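Long-range contacts in endo-pectate lyase (Erwinia chrysanthemi, PDB 3B4N), which cleaves the polygalacturonate backbone of pectin by elimination, with calcium as cofactor, and probably also acts on highly methylated pectins: residues T235-F241 with L266-T272; L156-V161 with S179-I184; V44-Y50 with R62-A68. One frame throughout, in Å; residues are numbered along the deposited sequence. Where two conformers were deposited one is given.

Interaction 1: residues T235-F241 with L266-T272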
loop_
_atom_site.group_PDB
_atom_site.type_symbol
_atom_site.label_atom_id
_atom_site.label_comp_id
_atom_site.label_asym_id
_atom_site.label_seq_id
_atom_site.Cartn_x
_atom_site.Cartn_y
_atom_site.Cartn_z
ATOM N N THR A 235 7.621 6.728 -7.275
ATOM C CA THR A 235 6.618 6.142 -6.396
ATOM C C THR A 235 7.439 5.622 -5.213
ATOM O O THR A 235 8.414 4.886 -5.398
ATOM C CB THR A 235 5.851 4.989 -7.055
ATOM O OG1 THR A 235 5.067 5.512 -8.136
ATOM C CG2 THR A 235 4.911 4.325 -6.040
ATOM N N VAL A 236 7.056 6.041 -4.008
ATOM C CA VAL A 236 7.750 5.671 -2.776
ATOM C C VAL A 236 6.834 4.801 -1.919
ATOM O O VAL A 236 5.656 5.108 -1.769
ATOM C CB VAL A 236 8.136 6.944 -1.983
ATOM C CG1 VAL A 236 8.901 6.576 -0.707
ATOM C CG2 VAL A 236 8.974 7.865 -2.861
ATOM N N VAL A 237 7.382 3.715 -1.373
ATOM C CA VAL A 237 6.615 2.802 -0.529
ATOM C C VAL A 237 7.347 2.602 0.791
ATOM O O VAL A 237 8.463 2.073 0.817
ATOM C CB VAL A 237 6.430 1.429 -1.213
ATOM C CG1 VAL A 237 5.624 0.492 -0.296
ATOM C CG2 VAL A 237 5.725 1.602 -2.561
ATOM N N LYS A 238 6.718 3.031 1.880
ATOM C CA LYS A 238 7.311 2.911 3.206
ATOM C C LYS A 238 6.249 2.679 4.272
ATOM O O LYS A 238 5.080 2.481 3.956
ATOM C CB LYS A 238 8.137 4.164 3.528
ATOM C CG LYS A 238 7.372 5.475 3.541
ATOM C CD LYS A 238 8.370 6.617 3.671
ATOM C CE LYS A 238 7.729 7.974 3.592
ATOM N NZ LYS A 238 8.765 9.007 3.931
ATOM N N GLY A 239 6.665 2.669 5.532
ATOM C CA GLY A 239 5.714 2.473 6.613
ATOM C C GLY A 239 5.158 1.066 6.697
ATOM O O GLY A 239 4.151 0.829 7.359
ATOM N N ASN A 240 5.825 0.130 6.030
ATOM C CA ASN A 240 5.413 -1.261 6.010
ATOM C C ASN A 240 4.051 -1.509 5.382
ATOM O O ASN A 240 3.217 -2.242 5.924
ATOM C CB ASN A 240 5.476 -1.871 7.414
ATOM C CG ASN A 240 5.594 -3.387 7.380
ATOM O OD1 ASN A 240 6.033 -3.967 6.382
ATOM N ND2 ASN A 240 5.221 -4.034 8.475
ATOM N N PHE A 241 3.842 -0.874 4.232
ATOM C CA PHE A 241 2.643 -1.064 3.414
ATOM C C PHE A 241 2.549 -2.586 3.280
ATOM O O PHE A 241 3.527 -3.247 2.927
ATOM C CB PHE A 241 2.894 -0.405 2.056
ATOM C CG PHE A 241 1.805 -0.613 1.040
ATOM C CD1 PHE A 241 0.466 -0.403 1.357
ATOM C CD2 PHE A 241 2.135 -0.934 -0.272
ATOM C CE1 PHE A 241 -0.530 -0.504 0.380
ATOM C CE2 PHE A 241 1.142 -1.035 -1.261
ATOM C CZ PHE A 241 -0.182 -0.819 -0.930
ATOM N N LEU A 266 11.002 3.776 -8.675
ATOM C CA LEU A 266 10.326 3.161 -7.545
ATOM C C LEU A 266 11.335 3.130 -6.401
ATOM O O LEU A 266 12.491 2.740 -6.590
ATOM C CB LEU A 266 9.882 1.733 -7.862
ATOM C CG LEU A 266 9.402 0.943 -6.633
ATOM C CD1 LEU A 266 8.080 1.525 -6.132
ATOM C CD2 LEU A 266 9.246 -0.531 -6.986
ATOM N N THR A 267 10.903 3.565 -5.225
ATOM C CA THR A 267 11.742 3.532 -4.031
ATOM C C THR A 267 10.952 2.806 -2.955
ATOM O O THR A 267 9.972 3.343 -2.446
ATOM C CB THR A 267 12.062 4.938 -3.501
ATOM O OG1 THR A 267 12.748 5.684 -4.510
ATOM C CG2 THR A 267 12.949 4.852 -2.253
ATOM N N VAL A 268 11.354 1.580 -2.639
ATOM C CA VAL A 268 10.707 0.811 -1.585
ATOM C C VAL A 268 11.675 0.720 -0.411
ATOM O O VAL A 268 12.815 0.273 -0.574
ATOM C CB VAL A 268 10.361 -0.633 -2.033
ATOM C CG1 VAL A 268 9.779 -1.421 -0.853
ATOM C CG2 VAL A 268 9.364 -0.606 -3.170
ATOM N N THR A 269 11.229 1.135 0.770
ATOM C CA THR A 269 12.077 1.054 1.957
ATOM C C THR A 269 11.486 0.139 3.028
ATOM O O THR A 269 12.203 -0.310 3.913
ATOM C CB THR A 269 12.316 2.427 2.601
ATOM O OG1 THR A 269 11.070 2.953 3.066
ATOM C CG2 THR A 269 12.945 3.396 1.601
ATOM N N SER A 270 10.186 -0.122 2.962
ATOM C CA SER A 270 9.534 -0.996 3.935
ATOM C C SER A 270 8.162 -1.436 3.436
ATOM O O SER A 270 7.243 -0.616 3.296
ATOM C CB SER A 270 9.383 -0.278 5.278
ATOM O OG SER A 270 8.745 -1.119 6.229
ATOM N N ALA A 271 8.025 -2.733 3.187
ATOM C CA ALA A 271 6.770 -3.297 2.713
ATOM C C ALA A 271 6.750 -4.777 3.031
ATOM O O ALA A 271 7.804 -5.408 3.162
ATOM C CB ALA A 271 6.615 -3.074 1.211
ATOM N N THR A 272 5.546 -5.324 3.156
ATOM C CA THR A 272 5.366 -6.728 3.472
ATOM C C THR A 272 4.327 -7.372 2.579
ATOM O O THR A 272 3.266 -6.802 2.343
ATOM C CB THR A 272 4.893 -6.921 4.941
ATOM O OG1 THR A 272 5.947 -6.555 5.834
ATOM C CG2 THR A 272 4.494 -8.373 5.195
HETATM O O HOH W 1 5.843 -7.051 8.469
HETATM O O HOH W 2 8.913 -5.208 6.106
#

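Interaction 2: residues L156-V161 with S179-I184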
loop_
_atom_site.group_PDB
_atom_site.type_symbol
_atom_site.label_atom_id
_atom_site.label_comp_id
_atom_site.label_asym_id
_atom_site.label_seq_id
_atom_site.Cartn_x
_atom_site.Cartn_y
_atom_site.Cartn_z
ATOM N N LEU A 156 -5.817 13.258 -6.201
ATOM C CA LEU A 156 -4.948 14.111 -5.412
ATOM C C LEU A 156 -4.084 14.958 -6.342
ATOM O O LEU A 156 -3.534 14.461 -7.324
ATOM C CB LEU A 156 -4.047 13.247 -4.516
ATOM C CG LEU A 156 -4.733 12.256 -3.574
ATOM C CD1 LEU A 156 -3.672 11.400 -2.887
ATOM C CD2 LEU A 156 -5.570 13.011 -2.540
ATOM N N LYS A 157 -3.985 16.248 -6.043
ATOM C CA LYS A 157 -3.142 17.150 -6.818
ATOM C C LYS A 157 -2.264 17.823 -5.769
ATOM O O LYS A 157 -2.697 18.760 -5.097
ATOM C CB LYS A 157 -3.995 18.175 -7.571
ATOM C CG LYS A 157 -4.771 17.558 -8.738
ATOM C CD LYS A 157 -5.591 18.598 -9.500
ATOM C CE LYS A 157 -4.700 19.659 -10.129
ATOM N NZ LYS A 157 -3.673 19.060 -11.029
ATOM N N ASN A 158 -1.042 17.312 -5.618
ATOM C CA ASN A 158 -0.089 17.800 -4.613
ATOM C C ASN A 158 -0.816 17.793 -3.274
ATOM O O ASN A 158 -0.755 18.750 -2.500
ATOM C CB ASN A 158 0.397 19.215 -4.945
ATOM C CG ASN A 158 1.637 19.600 -4.156
ATOM O OD1 ASN A 158 1.646 20.589 -3.415
ATOM N ND2 ASN A 158 2.696 18.819 -4.312
ATOM N N ALA A 159 -1.487 16.681 -2.998
ATOM C CA ALA A 159 -2.277 16.539 -1.786
ATOM C C ALA A 159 -2.075 15.208 -1.076
ATOM O O ALA A 159 -1.536 14.253 -1.641
ATOM C CB ALA A 159 -3.755 16.723 -2.121
ATOM N N THR A 160 -2.533 15.158 0.166
ATOM C CA THR A 160 -2.420 13.963 0.988
ATOM C C THR A 160 -3.785 13.517 1.480
ATOM O O THR A 160 -4.625 14.342 1.838
ATOM C CB THR A 160 -1.535 14.227 2.238
ATOM O OG1 THR A 160 -0.195 14.499 1.821
ATOM C CG2 THR A 160 -1.533 13.015 3.176
ATOM N N VAL A 161 -4.020 12.211 1.471
ATOM C CA VAL A 161 -5.256 11.670 2.002
ATOM C C VAL A 161 -4.843 10.605 3.016
ATOM O O VAL A 161 -3.875 9.868 2.795
ATOM C CB VAL A 161 -6.152 11.046 0.905
ATOM C CG1 VAL A 161 -5.448 9.876 0.228
ATOM C CG2 VAL A 161 -7.465 10.594 1.523
ATOM N N SER A 179 -0.871 15.204 -10.034
ATOM C CA SER A 179 0.070 16.306 -10.163
ATOM C C SER A 179 0.812 16.484 -8.854
ATOM O O SER A 179 0.299 16.149 -7.787
ATOM C CB SER A 179 -0.642 17.615 -10.540
ATOM O OG SER A 179 -1.323 18.174 -9.437
ATOM N N GLY A 180 2.035 16.988 -8.953
ATOM C CA GLY A 180 2.842 17.229 -7.778
ATOM C C GLY A 180 3.146 16.059 -6.875
ATOM O O GLY A 180 3.294 14.924 -7.321
ATOM N N ASN A 181 3.237 16.354 -5.586
ATOM C CA ASN A 181 3.577 15.351 -4.591
ATOM C C ASN A 181 2.395 14.946 -3.757
ATOM O O ASN A 181 1.819 15.759 -3.027
ATOM C CB ASN A 181 4.682 15.895 -3.710
ATOM C CG ASN A 181 5.826 16.416 -4.527
ATOM O OD1 ASN A 181 6.333 15.721 -5.416
ATOM N ND2 ASN A 181 6.237 17.647 -4.254
ATOM N N CYS A 182 2.044 13.672 -3.858
ATOM C CA CYS A 182 0.910 13.152 -3.135
ATOM C C CYS A 182 1.313 12.068 -2.158
ATOM O O CYS A 182 2.246 11.300 -2.403
ATOM C CB CYS A 182 -0.096 12.540 -4.096
ATOM S SG CYS A 182 -0.465 13.444 -5.634
ATOM N N THR A 183 0.599 12.018 -1.049
ATOM C CA THR A 183 0.837 10.999 -0.047
ATOM C C THR A 183 -0.480 10.291 0.241
ATOM O O THR A 183 -1.526 10.923 0.422
ATOM C CB THR A 183 1.426 11.609 1.240
ATOM O OG1 THR A 183 2.743 12.099 0.957
ATOM C CG2 THR A 183 1.523 10.563 2.334
ATOM N N ILE A 184 -0.421 8.964 0.233
ATOM C CA ILE A 184 -1.572 8.106 0.487
ATOM C C ILE A 184 -1.154 7.389 1.765
ATOM O O ILE A 184 -0.358 6.449 1.752
ATOM C CB ILE A 184 -1.788 7.167 -0.716
ATOM C CG1 ILE A 184 -2.085 8.014 -1.963
ATOM C CG2 ILE A 184 -2.901 6.183 -0.423
ATOM C CD1 ILE A 184 -2.185 7.206 -3.263
HETATM O O HOH W 3 1.115 15.938 -0.487
#

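Interaction 3: residues V44-Y50 with R62-A68. With EDO (1,2-ethanediol), chain I.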
loop_
_atom_site.group_PDB
_atom_site.type_symbol
_atom_site.label_atom_id
_atom_site.label_comp_id
_atom_site.label_asym_id
_atom_site.label_seq_id
_atom_site.Cartn_x
_atom_site.Cartn_y
_atom_site.Cartn_z
ATOM N N VAL A 44 8.976 9.887 16.883
ATOM C CA VAL A 44 8.567 8.585 17.392
ATOM C C VAL A 44 9.772 7.744 17.800
ATOM O O VAL A 44 10.755 7.661 17.060
ATOM C CB VAL A 44 7.763 7.804 16.338
ATOM C CG1 VAL A 44 7.342 6.452 16.909
ATOM C CG2 VAL A 44 6.537 8.604 15.914
ATOM N N ALA A 45 9.686 7.130 18.980
ATOM C CA ALA A 45 10.749 6.269 19.497
ATOM C C ALA A 45 10.323 4.807 19.342
ATOM O O ALA A 45 11.097 3.969 18.890
ATOM C CB ALA A 45 11.016 6.583 20.953
ATOM N N ARG A 46 9.086 4.514 19.729
ATOM C CA ARG A 46 8.540 3.165 19.606
ATOM C C ARG A 46 7.036 3.268 19.502
ATOM O O ARG A 46 6.457 4.331 19.740
ATOM C CB ARG A 46 8.892 2.300 20.825
ATOM C CG ARG A 46 8.275 2.800 22.128
ATOM C CD ARG A 46 8.143 1.700 23.176
ATOM N NE ARG A 46 9.431 1.099 23.501
ATOM C CZ ARG A 46 9.593 0.143 24.410
ATOM N NH1 ARG A 46 8.551 -0.319 25.085
ATOM N NH2 ARG A 46 10.805 -0.347 24.636
ATOM N N GLN A 47 6.406 2.154 19.146
ATOM C CA GLN A 47 4.956 2.118 19.021
ATOM C C GLN A 47 4.487 0.832 19.674
ATOM O O GLN A 47 5.031 -0.233 19.410
ATOM C CB GLN A 47 4.555 2.177 17.547
ATOM C CG GLN A 47 5.096 3.433 16.876
ATOM C CD GLN A 47 4.839 3.445 15.393
ATOM O OE1 GLN A 47 5.483 2.713 14.630
ATOM N NE2 GLN A 47 3.889 4.271 14.972
ATOM N N GLU A 48 3.482 0.936 20.533
ATOM C CA GLU A 48 3.002 -0.232 21.248
ATOM C C GLU A 48 1.578 -0.569 20.880
ATOM O O GLU A 48 0.724 0.310 20.783
ATOM C CB GLU A 48 3.099 0.016 22.750
ATOM C CG GLU A 48 4.489 0.446 23.203
ATOM C CD GLU A 48 4.574 0.639 24.698
ATOM O OE1 GLU A 48 3.614 1.183 25.284
ATOM O OE2 GLU A 48 5.608 0.259 25.282
ATOM N N VAL A 49 1.318 -1.851 20.670
ATOM C CA VAL A 49 -0.025 -2.287 20.321
ATOM C C VAL A 49 -0.664 -2.885 21.563
ATOM O O VAL A 49 -0.062 -3.714 22.237
ATOM C CB VAL A 49 -0.013 -3.361 19.212
ATOM C CG1 VAL A 49 -1.441 -3.696 18.792
ATOM C CG2 VAL A 49 0.795 -2.868 18.019
ATOM N N TYR A 50 -1.881 -2.440 21.861
ATOM C CA TYR A 50 -2.638 -2.927 23.011
ATOM C C TYR A 50 -3.907 -3.614 22.525
ATOM O O TYR A 50 -4.491 -3.237 21.508
ATOM C CB TYR A 50 -2.996 -1.765 23.937
ATOM C CG TYR A 50 -1.805 -1.237 24.687
ATOM C CD1 TYR A 50 -1.486 -1.729 25.955
ATOM C CD2 TYR A 50 -0.959 -0.292 24.109
ATOM C CE1 TYR A 50 -0.353 -1.301 26.627
ATOM C CE2 TYR A 50 0.184 0.148 24.775
ATOM C CZ TYR A 50 0.480 -0.365 26.032
ATOM O OH TYR A 50 1.624 0.039 26.686
ATOM N N ARG A 62 -0.644 -4.859 26.556
ATOM C CA ARG A 62 0.255 -4.795 25.419
ATOM C C ARG A 62 0.527 -6.149 24.777
ATOM O O ARG A 62 0.807 -7.127 25.472
ATOM C CB ARG A 62 1.576 -4.143 25.834
ATOM C CG ARG A 62 2.343 -3.545 24.666
ATOM C CD ARG A 62 3.616 -2.882 25.142
ATOM N NE ARG A 62 4.523 -3.862 25.719
ATOM C CZ ARG A 62 5.546 -3.548 26.506
ATOM N NH1 ARG A 62 5.790 -2.280 26.812
ATOM N NH2 ARG A 62 6.315 -4.507 26.996
ATOM N N ILE A 63 0.421 -6.197 23.453
ATOM C CA ILE A 63 0.697 -7.425 22.719
ATOM C C ILE A 63 1.925 -7.281 21.831
ATOM O O ILE A 63 2.424 -8.271 21.310
ATOM C CB ILE A 63 -0.508 -7.898 21.862
ATOM C CG1 ILE A 63 -0.880 -6.858 20.803
ATOM C CG2 ILE A 63 -1.683 -8.206 22.784
ATOM C CD1 ILE A 63 -1.914 -7.381 19.789
ATOM N N ALA A 64 2.422 -6.055 21.662
ATOM C CA ALA A 64 3.615 -5.856 20.847
ATOM C C ALA A 64 4.316 -4.526 21.059
ATOM O O ALA A 64 3.690 -3.528 21.404
ATOM C CB ALA A 64 3.268 -6.012 19.350
ATOM N N VAL A 65 5.635 -4.536 20.883
ATOM C CA VAL A 65 6.436 -3.316 20.943
ATOM C C VAL A 65 7.066 -3.278 19.553
ATOM O O VAL A 65 7.784 -4.211 19.168
ATOM C CB VAL A 65 7.554 -3.379 22.000
ATOM C CG1 VAL A 65 8.470 -2.163 21.846
ATOM C CG2 VAL A 65 6.946 -3.388 23.406
ATOM N N LEU A 66 6.798 -2.204 18.813
ATOM C CA LEU A 66 7.285 -2.057 17.443
ATOM C C LEU A 66 8.251 -0.904 17.289
ATOM O O LEU A 66 8.331 -0.034 18.154
ATOM C CB LEU A 66 6.099 -1.826 16.503
ATOM C CG LEU A 66 4.937 -2.815 16.660
ATOM C CD1 LEU A 66 3.771 -2.376 15.799
ATOM C CD2 LEU A 66 5.398 -4.226 16.297
ATOM N N ASP A 67 8.982 -0.898 16.175
ATOM C CA ASP A 67 9.919 0.182 15.903
ATOM C C ASP A 67 9.136 1.450 15.566
ATOM O O ASP A 67 7.908 1.427 15.521
ATOM C CB ASP A 67 10.899 -0.197 14.774
ATOM C CG ASP A 67 10.222 -0.423 13.434
ATOM O OD1 ASP A 67 9.242 0.269 13.105
ATOM O OD2 ASP A 67 10.703 -1.290 12.680
ATOM N N ALA A 68 9.839 2.551 15.317
ATOM C CA ALA A 68 9.199 3.832 15.049
ATOM C C ALA A 68 8.758 4.080 13.620
ATOM O O ALA A 68 8.043 5.051 13.356
ATOM C CB ALA A 68 10.146 4.960 15.473
HETATM C C1 EDO I . 4.718 -8.081 25.672
HETATM O O1 EDO I . 4.708 -7.058 26.807
HETATM C C2 EDO I . 4.110 -7.576 24.362
HETATM O O2 EDO I . 4.793 -6.214 24.010
HETATM O O HOH W 4 12.394 2.552 16.956
#

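Interaction 1: residues T235-F241 with L266-T272
Strands 235-238 and 266-268 run parallel, their axes 4.7 Å apart and only 8° from alignment, as expected of successive coils of a right-handed parallel beta-helix. T267 N donates to T235 O (2.8 Å), V237 N to T267 O (2.8 Å) and T269 N to V237 O (2.9 Å). The ladder then stops, because G239 and N240, both with positive phi, turn the chain. It resumes one residue out of step, with F241 opposite A271 and T272 N hydrogen-bonded to F241 O at 2.9 Å. A weak bond from N240 N to S270 O (3.2 Å) spans the gap.

Side chains alternate between the two faces. V236 and T267 lie on the partly exposed face, while T235, V237, F241, L266, V268 and A271 occupy the buried one. There V237 is in contact with three residues of the neighbouring coil: its CG2 lies 4.3 Å from L266 CD1, its CB 4.1 Å from V268 CG2 and its CG1 4.0 Å from A271 CB. The OG1 of T235, at the other end, is hydrogen-bonded to N199 ND2.

The turn has polar chemistry of its own. T272 OG1 donates to N240 OD1 at 2.6 Å, and water 1 links the same two side chains, accepting from N240 ND2 (3.1 Å) and donating to T272 OG1 (2.7 Å). The backbone O of N240 accepts from T72 OG1, in the N-terminal part of the chain. Aliphatic side chains thus stack from coil to coil inside the beta-helix, while short polar bonds fix the corner where the coil turns and meets the N-terminal region.

Interaction 2: residues L156-V161 with S179-I184
L156 lies at the apolar centre, its CD1 3.9 Å from I184 CG1 and its CB 3.8 Å from C182 SG. It points into the interior of the parallel beta-helix where two adjacent coils stack, and F127 of the preceding coil packs against it too. V161 CG1 extends this core more loosely, 4.4 Å from I184 CG1. C182 is also held covalently, by its disulfide to C177, which ties strand 181-189 to strand 175-179. That earlier strand carries the zinc ligands H176 and D178, and the backbone of L156 is hydrogen-bonded to both residues.

Around this core the main chains pair in parallel. T183 N donates to A159 O (3.1 Å) and V161 N to T183 O (3.0 Å), placing T160 beside T183 on the outer face. Both chains bend before this ladder. N158 has positive phi, and its N donates to S179 O at 2.8 Å; G180 also has positive phi, and a CB there would collide with the side chain of N158. Glycine therefore suits this corner on two counts.

Farther out the contact becomes polar. K157 NZ makes a weak hydrogen bond to S179 OG (3.0 Å), on the side nearest the zinc ligand D178. Past the corner, water 3 bridges the coils, 3.0 Å from T160 OG1 and donating to N181 O at 2.6 Å.

Interaction 3: residues V44-Y50 with R62-A68
Two arginines converge on one carboxylate oxygen: E48 OE2 forms salt bridges with R46 NH1 and with R62 NH1, each at 3.0 Å. The two guanidinium groups are thereby brought close, R46 NH1 lying 3.8 Å from R62 NH1, a spacing of like charges made tolerable by the acid between them. The other carboxylate oxygen is engaged as well, since Y50 OH donates to E48 OE1 at 2.7 Å. The aliphatic part of R62 rests on the tyrosine in a CH-pi contact, its CG 4.1 Å from the Y50 ring centroid, while V65 CG1 covers one face of the R46 guanidinium. R62 NE also donates to O2 of a 1,2-ethanediol (2.9 Å), probably a crystallisation additive.

Beneath this network the strands pair antiparallel. Q47 and L66 exchange bonds, Q47 N to L66 O (3.1 Å) and L66 N to Q47 O (2.7 Å), and V49 N donates to A64 O (3.0 Å). A classic beta bulge then lets I63 and A64 both face V49, whose O accepts from I63 N at 2.8 Å and weakly from A64 N at 3.5 Å.

On the other face V49 supplies the apolar centre: its CG2 lies 3.7 Å from L66 CD1 and its CG1 3.8 Å from I63 CG1. L35, W37 and F73 cover this face. A hairpin at the side of a four-stranded antiparallel sheet, packed against strands 32-39 and 72-75, is consistent with the C-C' pair of a fibronectin type III sandwich.

Overall arrangement
From the N terminus, the contacts illustrate how local strand pairings build two different folds in one chain. Interaction 3 comes first, closing an 11-residue excursion into a hairpin of the N-terminal sandwich. Interaction 2 then closes a coil of about 23 residues (T160 to T183) and interaction 1 one of about 31 (V237 to V268), both in the parallel beta-helix. The three are in series, neither nested nor crossed. Interactions 2 and 1, with centres 16 Å apart, both reach the same parallel sheet, with strand 203-207 lying between strands 181-189 and 233-238. T72, and more weakly T70, shortly after segment 62-68, hydrogen-bond to N240 of interaction 1, so the sandwich meets the beta-helix at a coil corner.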